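Long-range contacts in Ctr9 protein (Myceliophthora thermophila, PDB 6AF0), which probably binds RNA polymerase II as the tetratricopeptide-repeat scaffold subunit of the Paf1 transcription elongation complex: residues A[101-105]-A[337-343]; A[316-320]-A[331-335]; A[578-582]-A[611-617]; A[585-589]-A[599-603]; A[700-704]-A[747-751]. All coordinates share one frame; numbering follows the deposited sequence.

Contact 1: A[101-105]-A[337-343]; sequences EAPRV and IQYTDVN
Arg-104 meets the turn after helix 326-338 with both its backbone and its side chain. A backbone hydrogen bond joins the segments: Arg-104 N gives its hydrogen to Gln-338 O at 2.7 Å, with an N-H...O angle of 161°.

Among polar side chains, the extended Arg-104 reaches over the carbonyls of the turn. Thr-340 O lies over one face of the guanidinium, 3.1 Å from Arg-104 NE but badly angled for a bond. Farther out, Arg-104 NH2 is 2.9 Å from Asn-343 OD1, with the guanidinium and amide planes 21° apart; the other end of that amide, ND2, is bonded to Gln-157 O.

Apolar packing pairs Pro-103 with Tyr-339. Although the CB bond of Tyr-339 points away, chi1 of -76° brings the ring back, its edge to Pro-103 CA and its CE1 3.5 Å from Pro-103 CB.

This loop-to-turn contact probably ties distant turns of an all-helical, tetratricopeptide-type array, fastening the loop after helix 82-101 onto the turn between helices 326-338 and 343-360. Helix 310-322 backs the turn through Pro-310, helix 118-135 covers Ala-102, and another protein's chain packs on Asp-341 and Val-342.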
# COMPACT_ATOMS: atom_id res chain seq x y z
N GLU A 101 -20.20 44.54 3.16
CA GLU A 101 -20.72 44.24 1.82
C GLU A 101 -19.67 44.24 0.67
O GLU A 101 -19.99 43.92 -0.48
CB GLU A 101 -21.84 45.22 1.49
CG GLU A 101 -23.13 44.97 2.27
CD GLU A 101 -24.25 45.93 1.88
OE1 GLU A 101 -24.11 46.67 0.88
OE2 GLU A 101 -25.28 45.96 2.59
N ALA A 102 -18.42 44.59 0.97
CA ALA A 102 -17.36 44.66 -0.04
C ALA A 102 -16.86 43.28 -0.53
O ALA A 102 -17.21 42.25 0.03
CB ALA A 102 -16.20 45.47 0.51
N PRO A 103 -16.04 43.26 -1.60
CA PRO A 103 -15.31 42.07 -2.05
C PRO A 103 -13.85 42.01 -1.60
O PRO A 103 -13.23 43.04 -1.39
CB PRO A 103 -15.33 42.21 -3.56
CG PRO A 103 -15.27 43.69 -3.76
CD PRO A 103 -16.02 44.32 -2.62
N ARG A 104 -13.31 40.80 -1.47
CA ARG A 104 -11.89 40.61 -1.23
C ARG A 104 -11.11 41.31 -2.33
O ARG A 104 -10.28 42.16 -2.06
CB ARG A 104 -11.54 39.12 -1.26
CG ARG A 104 -11.40 38.44 0.09
CD ARG A 104 -10.68 37.10 -0.06
NE ARG A 104 -10.71 36.29 1.16
CZ ARG A 104 -9.88 36.41 2.20
NH1 ARG A 104 -8.91 37.32 2.20
NH2 ARG A 104 -10.00 35.60 3.26
N VAL A 105 -11.39 40.94 -3.58
CA VAL A 105 -10.79 41.63 -4.73
C VAL A 105 -11.86 41.91 -5.79
O VAL A 105 -12.85 41.17 -5.89
CB VAL A 105 -9.62 40.82 -5.35
CG1 VAL A 105 -8.74 41.74 -6.18
CG2 VAL A 105 -8.79 40.15 -4.27
N ILE A 337 -16.28 33.01 -2.93
CA ILE A 337 -14.84 33.33 -2.89
C ILE A 337 -14.59 34.85 -2.91
O ILE A 337 -13.69 35.36 -2.23
CB ILE A 337 -14.09 32.69 -4.08
CG1 ILE A 337 -14.17 31.15 -4.02
CG2 ILE A 337 -12.62 33.11 -4.11
CD1 ILE A 337 -13.71 30.45 -5.28
N GLN A 338 -15.40 35.58 -3.66
CA GLN A 338 -15.22 37.01 -3.81
C GLN A 338 -15.53 37.75 -2.52
O GLN A 338 -14.80 38.68 -2.18
CB GLN A 338 -16.09 37.58 -4.92
CG GLN A 338 -16.12 36.71 -6.17
CD GLN A 338 -16.66 37.41 -7.40
OE1 GLN A 338 -17.26 38.49 -7.31
NE2 GLN A 338 -16.46 36.79 -8.56
N TYR A 339 -16.58 37.32 -1.81
CA TYR A 339 -17.17 38.10 -0.70
C TYR A 339 -16.90 37.60 0.73
O TYR A 339 -17.71 37.85 1.62
CB TYR A 339 -18.68 38.20 -0.92
CG TYR A 339 -19.09 39.20 -1.98
CD1 TYR A 339 -18.27 40.27 -2.34
CD2 TYR A 339 -20.32 39.10 -2.60
CE1 TYR A 339 -18.66 41.19 -3.29
CE2 TYR A 339 -20.71 40.03 -3.55
CZ TYR A 339 -19.87 41.06 -3.89
OH TYR A 339 -20.26 41.98 -4.83
N THR A 340 -15.76 36.98 0.97
CA THR A 340 -15.56 36.28 2.24
C THR A 340 -14.43 36.81 3.10
O THR A 340 -13.32 37.00 2.62
CB THR A 340 -15.24 34.79 2.02
OG1 THR A 340 -16.08 34.28 0.99
CG2 THR A 340 -15.52 34.02 3.26
N ASP A 341 -14.71 37.01 4.38
CA ASP A 341 -13.70 37.36 5.36
C ASP A 341 -12.87 36.12 5.72
O ASP A 341 -11.75 36.23 6.19
CB ASP A 341 -14.36 37.91 6.64
CG ASP A 341 -15.06 39.28 6.44
OD1 ASP A 341 -14.35 40.33 6.39
OD2 ASP A 341 -16.31 39.32 6.39
N VAL A 342 -13.45 34.95 5.50
CA VAL A 342 -12.96 33.67 6.01
C VAL A 342 -12.21 32.87 4.96
O VAL A 342 -12.69 32.67 3.86
CB VAL A 342 -14.16 32.79 6.48
CG1 VAL A 342 -13.69 31.54 7.23
CG2 VAL A 342 -15.10 33.59 7.36
N ASN A 343 -11.04 32.36 5.32
CA ASN A 343 -10.25 31.58 4.37
C ASN A 343 -10.90 30.23 4.05
O ASN A 343 -10.96 29.81 2.88
CB ASN A 343 -8.81 31.38 4.89
CG ASN A 343 -8.08 32.70 5.11
OD1 ASN A 343 -8.18 33.65 4.31
ND2 ASN A 343 -7.35 32.77 6.21

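Contact 2: A[316-320]-A[331-335]; sequences FAGYF and ALAHK
Leu-332 reaches out from helix 326-338 and lays one methyl, CD1, on the backbone of helix 310-322. The tight part of the contact is gathered here. Leu-332 CD1 sits 3.6 Å from Ala-317 N and 3.7 Å from Phe-316 C, while the base of the same side chain meets a small neighbour, with Leu-332 CB 3.8 Å from Ala-317 CB. The torsions explain this reach: CG lies anti to the carbonyl carbon (chi1 -66°) and the chain then runs straight on to CD1 (chi2 -176°), carrying that branch across the gap. Ala-317, having only a methyl, lets the leucine come close to the opposing backbone. Phe-320 bounds the same methyl on another side, the edge of its ring turned to Leu-332 CD1 with CD2 at 3.8 Å, and the two side chains meet at about a right angle. One face of the Phe-320 ring is backed by Tyr-319 CD2.

The alanine methyls touch more lightly, Ala-317 CB and Ala-333 CB being 4.2 Å apart, yet both residues are buried. The solvent side lies instead toward Leu-332 and Phe-320, which stay partly exposed. No hydrogen bond spans the contact; it is purely apolar.

The two helices form an antiparallel pair, consistent with the helical-hairpin build of tetratricopeptide-like repeats, with the short segments' axes 9.0 Å apart and 153° between their directions. Helix 285-305 covers Phe-316 and Leu-332 through Thr-299 and Phe-303, and helix 343-360 closes over the two alanines with Leu-352 and Leu-353.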
# COMPACT_ATOMS: atom_id res chain seq x y z
N PHE A 316 -24.69 25.79 -1.14
CA PHE A 316 -25.65 25.51 -2.22
C PHE A 316 -24.92 25.14 -3.51
O PHE A 316 -25.45 24.38 -4.34
CB PHE A 316 -26.66 26.66 -2.43
CG PHE A 316 -28.08 26.17 -2.69
CD1 PHE A 316 -28.64 25.14 -1.93
CD2 PHE A 316 -28.86 26.72 -3.70
CE1 PHE A 316 -29.92 24.67 -2.18
CE2 PHE A 316 -30.14 26.26 -3.95
CZ PHE A 316 -30.67 25.23 -3.19
N ALA A 317 -23.71 25.63 -3.67
CA ALA A 317 -22.85 25.20 -4.75
C ALA A 317 -22.50 23.71 -4.60
O ALA A 317 -22.51 22.96 -5.56
CB ALA A 317 -21.60 26.05 -4.77
N GLY A 318 -22.22 23.28 -3.39
CA GLY A 318 -22.00 21.86 -3.14
C GLY A 318 -23.24 21.05 -3.47
O GLY A 318 -23.17 19.94 -3.96
N TYR A 319 -24.41 21.61 -3.18
CA TYR A 319 -25.65 20.90 -3.45
C TYR A 319 -25.75 20.61 -4.92
O TYR A 319 -25.93 19.45 -5.31
CB TYR A 319 -26.84 21.73 -3.01
CG TYR A 319 -28.18 21.36 -3.63
CD1 TYR A 319 -28.81 20.14 -3.32
CD2 TYR A 319 -28.82 22.23 -4.51
CE1 TYR A 319 -30.04 19.82 -3.87
CE2 TYR A 319 -30.05 21.91 -5.06
CZ TYR A 319 -30.66 20.71 -4.74
OH TYR A 319 -31.90 20.42 -5.30
N PHE A 320 -25.63 21.67 -5.72
CA PHE A 320 -25.71 21.55 -7.16
C PHE A 320 -24.59 20.66 -7.71
O PHE A 320 -24.80 19.82 -8.59
CB PHE A 320 -25.68 22.92 -7.82
CG PHE A 320 -26.94 23.70 -7.61
CD1 PHE A 320 -28.18 23.13 -7.85
CD2 PHE A 320 -26.89 25.02 -7.16
CE1 PHE A 320 -29.34 23.86 -7.65
CE2 PHE A 320 -28.05 25.75 -6.94
CZ PHE A 320 -29.28 25.17 -7.19
N ALA A 331 -21.19 30.10 -10.54
CA ALA A 331 -21.67 31.41 -10.14
C ALA A 331 -21.57 31.52 -8.64
O ALA A 331 -20.86 32.39 -8.11
CB ALA A 331 -23.10 31.62 -10.59
N LEU A 332 -22.25 30.59 -7.96
CA LEU A 332 -22.28 30.53 -6.49
C LEU A 332 -20.88 30.52 -5.89
O LEU A 332 -20.46 31.49 -5.23
CB LEU A 332 -23.07 29.31 -6.02
CG LEU A 332 -24.56 29.32 -6.34
CD1 LEU A 332 -25.21 28.10 -5.74
CD2 LEU A 332 -25.25 30.59 -5.85
N ALA A 333 -20.14 29.44 -6.14
CA ALA A 333 -18.82 29.27 -5.57
C ALA A 333 -17.97 30.48 -5.83
O ALA A 333 -17.23 30.90 -4.96
CB ALA A 333 -18.14 28.04 -6.13
N HIS A 334 -18.07 31.04 -7.04
CA HIS A 334 -17.32 32.25 -7.36
C HIS A 334 -17.69 33.36 -6.41
O HIS A 334 -16.81 33.98 -5.83
CB HIS A 334 -17.52 32.72 -8.80
CG HIS A 334 -16.49 32.19 -9.76
ND1 HIS A 334 -15.14 32.22 -9.50
CD2 HIS A 334 -16.62 31.64 -10.99
CE1 HIS A 334 -14.48 31.70 -10.51
NE2 HIS A 334 -15.36 31.34 -11.43
N LYS A 335 -19.00 33.60 -6.27
CA LYS A 335 -19.54 34.65 -5.39
C LYS A 335 -19.05 34.53 -3.98
O LYS A 335 -18.67 35.52 -3.35
CB LYS A 335 -21.06 34.63 -5.36
CG LYS A 335 -21.70 35.73 -6.20
CD LYS A 335 -21.82 37.05 -5.47
CE LYS A 335 -22.86 37.92 -6.16
NZ LYS A 335 -23.31 39.06 -5.32

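Contact 3: A[578-582]-A[611-617]; sequences TTIPF and YTDARTR
Phe-582 and Tyr-611 make an aromatic pair, offset edge-to-face, in which the tyrosine turns its edge toward the phenylalanine's face. The ring centroids are 5.8 Å apart and the planes 64° from each other. Tyr-611 CE1 leads the approach and also lies 3.7 Å from Phe-582 CB.

Apolar and backbone packing surrounds the rest of the phenyl group. With CG anti to the backbone N (chi1 168°), the ring is thrown across onto the first turn of helix 612-625, where Phe-582 CE1 comes 3.5 Å from Asp-613 O and Phe-582 CD1 4.2 Å from Ala-614 CB. At the ring's edge stands Arg-617 CG, 3.8 Å from Phe-582 CE1. Replacing this ring by an alanine's methyl would probably open a gap between the two helices and leave the edge of Tyr-611 without its aromatic partner.

Several polar ends find partners beyond the two segments. Tyr-611 OH and Thr-579 OG1 each bond an acidic side chain of another protein's chain, Asp-613 OD2 pairs with a basic side chain of a further protein's chain, and the Arg-617 guanidinium turns to Glu-589.

The near-parallel run, 18° apart, joins helix 573-591 of a predicted tetratricopeptide repeat to helix 612-625. Helix 594-607 fills in beside them, its Leu-604 touching both Thr-578 and Phe-582 and its Leu-605 touching Ala-614.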
# COMPACT_ATOMS: atom_id res chain seq x y z
N THR A 578 -5.27 -22.40 -25.84
CA THR A 578 -3.94 -23.00 -26.07
C THR A 578 -3.16 -23.05 -24.76
O THR A 578 -2.63 -24.10 -24.40
CB THR A 578 -3.11 -22.28 -27.17
OG1 THR A 578 -2.78 -20.95 -26.76
CG2 THR A 578 -3.88 -22.24 -28.50
N THR A 579 -3.12 -21.93 -24.05
CA THR A 579 -2.43 -21.88 -22.77
C THR A 579 -3.04 -22.87 -21.77
O THR A 579 -2.37 -23.82 -21.36
CB THR A 579 -2.44 -20.45 -22.18
OG1 THR A 579 -1.54 -19.63 -22.94
CG2 THR A 579 -1.97 -20.43 -20.78
N ILE A 580 -4.30 -22.67 -21.40
CA ILE A 580 -4.91 -23.40 -20.28
C ILE A 580 -4.85 -24.92 -20.43
O ILE A 580 -4.55 -25.61 -19.46
CB ILE A 580 -6.35 -22.96 -20.00
CG1 ILE A 580 -6.38 -21.49 -19.64
CG2 ILE A 580 -6.94 -23.76 -18.85
CD1 ILE A 580 -7.79 -20.94 -19.51
N PRO A 581 -5.13 -25.46 -21.63
CA PRO A 581 -5.00 -26.92 -21.78
C PRO A 581 -3.57 -27.47 -21.67
O PRO A 581 -3.37 -28.66 -21.44
CB PRO A 581 -5.54 -27.18 -23.18
CG PRO A 581 -6.52 -26.09 -23.37
CD PRO A 581 -5.83 -24.88 -22.78
N PHE A 582 -2.58 -26.61 -21.87
CA PHE A 582 -1.23 -27.01 -21.56
C PHE A 582 -1.12 -27.13 -20.06
O PHE A 582 -0.62 -28.13 -19.56
CB PHE A 582 -0.21 -26.01 -22.08
CG PHE A 582 1.17 -26.25 -21.54
CD1 PHE A 582 1.96 -27.27 -22.06
CD2 PHE A 582 1.66 -25.50 -20.47
CE1 PHE A 582 3.22 -27.52 -21.55
CE2 PHE A 582 2.92 -25.73 -19.98
CZ PHE A 582 3.71 -26.75 -20.51
N TYR A 611 2.65 -25.09 -30.74
CA TYR A 611 2.86 -24.78 -29.31
C TYR A 611 3.88 -25.76 -28.76
O TYR A 611 3.56 -26.92 -28.52
CB TYR A 611 1.57 -24.90 -28.51
CG TYR A 611 1.61 -24.19 -27.16
CD1 TYR A 611 1.69 -24.91 -25.98
CD2 TYR A 611 1.57 -22.81 -27.08
CE1 TYR A 611 1.71 -24.27 -24.75
CE2 TYR A 611 1.59 -22.16 -25.85
CZ TYR A 611 1.66 -22.90 -24.68
OH TYR A 611 1.70 -22.31 -23.43
N THR A 612 5.10 -25.28 -28.57
CA THR A 612 6.25 -26.18 -28.46
C THR A 612 6.45 -26.74 -27.06
O THR A 612 6.84 -27.90 -26.91
CB THR A 612 7.53 -25.51 -28.96
OG1 THR A 612 7.57 -24.15 -28.49
CG2 THR A 612 7.52 -25.49 -30.45
N ASP A 613 6.17 -25.91 -26.05
CA ASP A 613 6.25 -26.33 -24.65
C ASP A 613 5.45 -27.62 -24.45
O ASP A 613 5.83 -28.50 -23.67
CB ASP A 613 5.79 -25.20 -23.70
CG ASP A 613 6.92 -24.16 -23.39
OD1 ASP A 613 8.10 -24.34 -23.79
OD2 ASP A 613 6.63 -23.13 -22.73
N ALA A 614 4.34 -27.75 -25.17
CA ALA A 614 3.57 -28.98 -25.13
C ALA A 614 4.38 -30.17 -25.60
O ALA A 614 4.47 -31.17 -24.91
CB ALA A 614 2.31 -28.86 -25.96
N ARG A 615 4.98 -30.07 -26.77
CA ARG A 615 5.73 -31.20 -27.30
C ARG A 615 7.03 -31.43 -26.53
O ARG A 615 7.50 -32.56 -26.46
CB ARG A 615 6.01 -31.04 -28.79
CG ARG A 615 6.89 -32.16 -29.35
CD ARG A 615 6.84 -32.29 -30.87
NE ARG A 615 5.50 -32.08 -31.39
CZ ARG A 615 5.22 -31.47 -32.54
NH1 ARG A 615 6.19 -31.00 -33.33
NH2 ARG A 615 3.95 -31.33 -32.92
N THR A 616 7.58 -30.37 -25.95
CA THR A 616 8.75 -30.49 -25.06
C THR A 616 8.40 -31.36 -23.84
O THR A 616 9.18 -32.25 -23.47
CB THR A 616 9.26 -29.13 -24.56
OG1 THR A 616 9.36 -28.19 -25.65
CG2 THR A 616 10.60 -29.31 -23.87
N ARG A 617 7.24 -31.12 -23.23
CA ARG A 617 6.72 -32.00 -22.16
C ARG A 617 6.45 -33.40 -22.70
O ARG A 617 6.72 -34.38 -22.03
CB ARG A 617 5.46 -31.43 -21.50
CG ARG A 617 5.71 -30.18 -20.65
CD ARG A 617 6.86 -30.34 -19.66
NE ARG A 617 6.73 -31.54 -18.85
CZ ARG A 617 7.50 -31.83 -17.79
NH1 ARG A 617 8.45 -31.02 -17.38
NH2 ARG A 617 7.30 -32.94 -17.11

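Contact 4: A[585-589]-A[599-603]; sequences GRSYE and ETYEQ
Tyr-601 has its CG anti to the carbonyl carbon (chi1 -77°), which sends the ring along the flank of helix 573-591 until its hydroxyl reaches Glu-589. Thr-600 holds OG1 between its backbone N and carbonyl carbon (chi1 74°), and this turns OG1 to Gly-585 and CG2 to Tyr-588. The phenol donates to the carboxylate: Tyr-601 OH is bonded to Glu-589 OE1, modelled at 2.4 Å, a length too short to be taken literally at this resolution. OE1 lies at the edge of the tyrosine ring, in its plane, and the carboxylate stands nearly upright to that ring, at 85°. Arg-617 grips the other oxygen, Glu-589 OE2, in a salt bridge, so both oxygens of the carboxylate are engaged.

The antiparallel pair belongs to a predicted tetratricopeptide repeat, and Gly-585, Tyr-588 and Tyr-601 fit the small and aromatic consensus positions by which the two helices of such a hairpin pack. Gly-585 CA lies 3.2 Å from Thr-600 OG1 and 3.7 Å from Tyr-601 CE1, leaving little room for any side chain there. Tyr-588 turns its ring edge to the threonine methyl, with CE2 3.4 Å from Thr-600 CG2. The hydrogen bond of Thr-600 OG1 goes to Ala-597 O in its own helix. A glycine in place of Thr-600 would probably leave the edge of Tyr-588 without its methyl partner and open a gap over Gly-585. Arg-586 aims its NE and NH2 at the backbone of another protein's chain, while its CD passes 3.6 Å from Tyr-601 OH.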
# COMPACT_ATOMS: atom_id res chain seq x y z
N GLY A 585 -2.69 -30.24 -18.94
CA GLY A 585 -1.83 -31.39 -19.26
C GLY A 585 -0.68 -31.52 -18.29
O GLY A 585 -0.36 -32.62 -17.80
N ARG A 586 -0.09 -30.37 -17.99
CA ARG A 586 0.96 -30.26 -17.00
C ARG A 586 0.51 -30.70 -15.62
O ARG A 586 1.28 -31.29 -14.88
CB ARG A 586 1.45 -28.82 -16.91
CG ARG A 586 2.79 -28.66 -16.20
CD ARG A 586 3.90 -29.24 -17.03
NE ARG A 586 5.13 -29.37 -16.26
CZ ARG A 586 5.45 -30.42 -15.53
NH1 ARG A 586 4.62 -31.44 -15.43
NH2 ARG A 586 6.60 -30.44 -14.90
N SER A 587 -0.72 -30.36 -15.27
CA SER A 587 -1.30 -30.69 -13.98
C SER A 587 -1.55 -32.18 -13.89
O SER A 587 -1.20 -32.81 -12.90
CB SER A 587 -2.61 -29.94 -13.76
OG SER A 587 -3.01 -30.06 -12.41
N TYR A 588 -2.15 -32.73 -14.94
CA TYR A 588 -2.32 -34.20 -15.07
C TYR A 588 -0.99 -34.90 -14.89
O TYR A 588 -0.84 -35.82 -14.12
CB TYR A 588 -2.87 -34.57 -16.46
CG TYR A 588 -4.37 -34.38 -16.65
CD1 TYR A 588 -5.27 -34.69 -15.63
CD2 TYR A 588 -4.89 -33.93 -17.86
CE1 TYR A 588 -6.64 -34.54 -15.80
CE2 TYR A 588 -6.26 -33.77 -18.03
CZ TYR A 588 -7.13 -34.08 -17.00
OH TYR A 588 -8.49 -33.94 -17.17
N GLU A 589 -0.02 -34.44 -15.64
CA GLU A 589 1.33 -34.93 -15.49
C GLU A 589 1.86 -34.89 -14.05
O GLU A 589 2.49 -35.85 -13.59
CB GLU A 589 2.22 -34.06 -16.34
CG GLU A 589 3.23 -34.83 -17.12
CD GLU A 589 4.07 -33.91 -17.94
OE1 GLU A 589 3.52 -32.97 -18.56
OE2 GLU A 589 5.29 -34.14 -17.92
N GLU A 599 -2.76 -37.34 -23.83
CA GLU A 599 -3.88 -37.11 -24.75
C GLU A 599 -4.30 -35.63 -24.78
O GLU A 599 -4.67 -35.10 -25.82
CB GLU A 599 -5.07 -38.05 -24.44
CG GLU A 599 -6.19 -37.46 -23.59
CD GLU A 599 -7.37 -38.42 -23.41
OE1 GLU A 599 -7.18 -39.64 -23.57
OE2 GLU A 599 -8.49 -37.95 -23.08
N THR A 600 -4.20 -34.94 -23.66
CA THR A 600 -4.58 -33.53 -23.63
C THR A 600 -3.56 -32.68 -24.39
O THR A 600 -3.94 -31.80 -25.16
CB THR A 600 -4.74 -32.97 -22.20
OG1 THR A 600 -3.46 -32.78 -21.61
CG2 THR A 600 -5.56 -33.87 -21.32
N TYR A 601 -2.27 -32.95 -24.15
CA TYR A 601 -1.19 -32.31 -24.90
C TYR A 601 -1.40 -32.53 -26.39
O TYR A 601 -1.39 -31.60 -27.18
CB TYR A 601 0.18 -32.89 -24.52
CG TYR A 601 0.76 -32.40 -23.21
CD1 TYR A 601 0.50 -31.13 -22.71
CD2 TYR A 601 1.63 -33.21 -22.48
CE1 TYR A 601 1.05 -30.70 -21.51
CE2 TYR A 601 2.19 -32.77 -21.30
CZ TYR A 601 1.89 -31.54 -20.82
OH TYR A 601 2.45 -31.17 -19.64
N GLU A 602 -1.62 -33.79 -26.75
CA GLU A 602 -1.89 -34.16 -28.13
C GLU A 602 -3.10 -33.46 -28.74
O GLU A 602 -3.03 -32.98 -29.86
CB GLU A 602 -2.07 -35.67 -28.22
CG GLU A 602 -0.84 -36.44 -27.79
CD GLU A 602 -0.70 -37.75 -28.50
OE1 GLU A 602 -1.56 -38.65 -28.31
OE2 GLU A 602 0.30 -37.87 -29.25
N GLN A 603 -4.21 -33.40 -28.00
CA GLN A 603 -5.42 -32.75 -28.51
C GLN A 603 -5.17 -31.27 -28.73
O GLN A 603 -5.57 -30.71 -29.73
CB GLN A 603 -6.58 -32.91 -27.54
CG GLN A 603 -7.88 -32.32 -28.05
CD GLN A 603 -8.04 -30.82 -27.77
OE1 GLN A 603 -7.19 -30.19 -27.14
NE2 GLN A 603 -9.15 -30.25 -28.24

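Contact 5: A[700-704]-A[747-751]; sequences LMAAR and IALVE
Arg-704 and Glu-751 cross at about a right angle, their guanidinium and carboxylate planes 84° apart, so they form a salt bridge through one nitrogen rather than a flat two-pronged pair. Arg-704 NH1 donates to Glu-751 OE2 at 3.1 Å with an N-H...O angle of 139°. The carboxylate is met on its anti side, the donor 32° out of the plane. Both side chains are extended.

One turn earlier the contact becomes apolar. Leu-700 comes obliquely onto Ile-747, the branch CD2 lying 3.5 Å from Ile-747 CG2, while its other branch, CD1, is 4.2 Å from Ala-748 CA. Ile-747 offers CG2 because that methyl lies anti to its backbone N.

The axes of the short segments are nearly parallel, 11.5 Å apart at their closest, a spacing bridged by these long side chains. Helix 712-734 fills in through Phe-728, Val-725 and Tyr-721, consistent with the stacked helical hairpins of a tetratricopeptide-type array. Glu-751 OE1 is bonded to Tyr-721 OH, and aromatic packing from another protein's chain covers Arg-704 and Glu-751. Such partial shielding is likely to strengthen the charge pairing despite its bent hydrogen bond.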
# COMPACT_ATOMS: atom_id res chain seq x y z
N LEU A 700 33.73 -30.94 -13.45
CA LEU A 700 33.93 -31.64 -12.17
C LEU A 700 34.05 -33.15 -12.30
O LEU A 700 34.87 -33.80 -11.66
CB LEU A 700 32.75 -31.31 -11.26
CG LEU A 700 33.01 -31.07 -9.78
CD1 LEU A 700 34.18 -30.13 -9.54
CD2 LEU A 700 31.74 -30.52 -9.18
N MET A 701 33.19 -33.72 -13.13
CA MET A 701 33.20 -35.17 -13.31
C MET A 701 34.40 -35.58 -14.12
O MET A 701 35.09 -36.52 -13.75
CB MET A 701 31.90 -35.66 -13.95
CG MET A 701 30.88 -36.13 -12.92
SD MET A 701 29.32 -36.64 -13.63
CE MET A 701 29.76 -38.22 -14.37
N ALA A 702 34.66 -34.86 -15.21
CA ALA A 702 35.78 -35.18 -16.09
C ALA A 702 37.12 -35.02 -15.38
O ALA A 702 38.11 -35.65 -15.74
CB ALA A 702 35.75 -34.31 -17.33
N ALA A 703 37.13 -34.18 -14.34
CA ALA A 703 38.36 -33.77 -13.69
C ALA A 703 38.74 -34.53 -12.40
O ALA A 703 39.87 -34.43 -11.96
CB ALA A 703 38.32 -32.27 -13.43
N ARG A 704 37.83 -35.29 -11.79
CA ARG A 704 38.26 -36.18 -10.69
C ARG A 704 39.02 -37.40 -11.20
O ARG A 704 39.85 -37.98 -10.50
CB ARG A 704 37.10 -36.65 -9.81
CG ARG A 704 37.57 -37.66 -8.76
CD ARG A 704 36.62 -37.79 -7.59
NE ARG A 704 37.19 -38.54 -6.47
CZ ARG A 704 36.62 -38.68 -5.27
NH1 ARG A 704 35.44 -38.10 -4.99
NH2 ARG A 704 37.22 -39.39 -4.32
N ILE A 747 31.55 -29.56 -3.79
CA ILE A 747 32.21 -30.73 -4.35
C ILE A 747 33.59 -30.31 -4.78
O ILE A 747 34.56 -31.04 -4.59
CB ILE A 747 31.44 -31.32 -5.56
CG1 ILE A 747 30.09 -31.88 -5.10
CG2 ILE A 747 32.27 -32.42 -6.23
CD1 ILE A 747 29.24 -32.45 -6.21
N ALA A 748 33.69 -29.13 -5.39
CA ALA A 748 34.99 -28.61 -5.75
C ALA A 748 35.81 -28.50 -4.47
O ALA A 748 36.99 -28.86 -4.41
CB ALA A 748 34.85 -27.26 -6.41
N LEU A 749 35.16 -28.01 -3.43
CA LEU A 749 35.84 -27.82 -2.18
C LEU A 749 36.46 -29.13 -1.76
O LEU A 749 37.68 -29.25 -1.67
CB LEU A 749 34.87 -27.32 -1.10
CG LEU A 749 35.17 -25.95 -0.53
CD1 LEU A 749 35.32 -24.94 -1.66
CD2 LEU A 749 34.04 -25.57 0.41
N VAL A 750 35.61 -30.13 -1.58
CA VAL A 750 36.05 -31.36 -0.95
C VAL A 750 37.19 -32.02 -1.73
O VAL A 750 38.15 -32.53 -1.15
CB VAL A 750 34.89 -32.35 -0.78
CG1 VAL A 750 34.35 -32.77 -2.14
CG2 VAL A 750 35.34 -33.58 -0.00
N GLU A 751 37.09 -32.02 -3.04
CA GLU A 751 38.02 -32.76 -3.86
C GLU A 751 39.32 -32.00 -4.07
O GLU A 751 40.39 -32.58 -3.93
CB GLU A 751 37.38 -33.08 -5.20
CG GLU A 751 36.15 -33.96 -5.07
CD GLU A 751 35.60 -34.40 -6.40
OE1 GLU A 751 35.83 -33.71 -7.42
OE2 GLU A 751 34.91 -35.45 -6.42

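Overall arrangement
Followed from the N terminus, the chain first closes a long excursion of many helices at contact 1, where the loop after helix 82-101 returns to the end of helix 326-338. Contact 2 falls within that excursion, joining helices 310-322 and 326-338, and its centre is 15 Å from that of contact 1. With centres 62 to 76 Å from those of contacts 1 and 2, contact 3 links helix 573-591 to helix 612-625, and contact 4, within that loop, pairs helix 573-591 with helix 594-607; the two touch, Phe-582 and Arg-617 packing against Tyr-601. Contact 5 follows in series, its centre 38 Å from that of contact 3, bringing together helices 689-704 and 739-752. None of the closures cross.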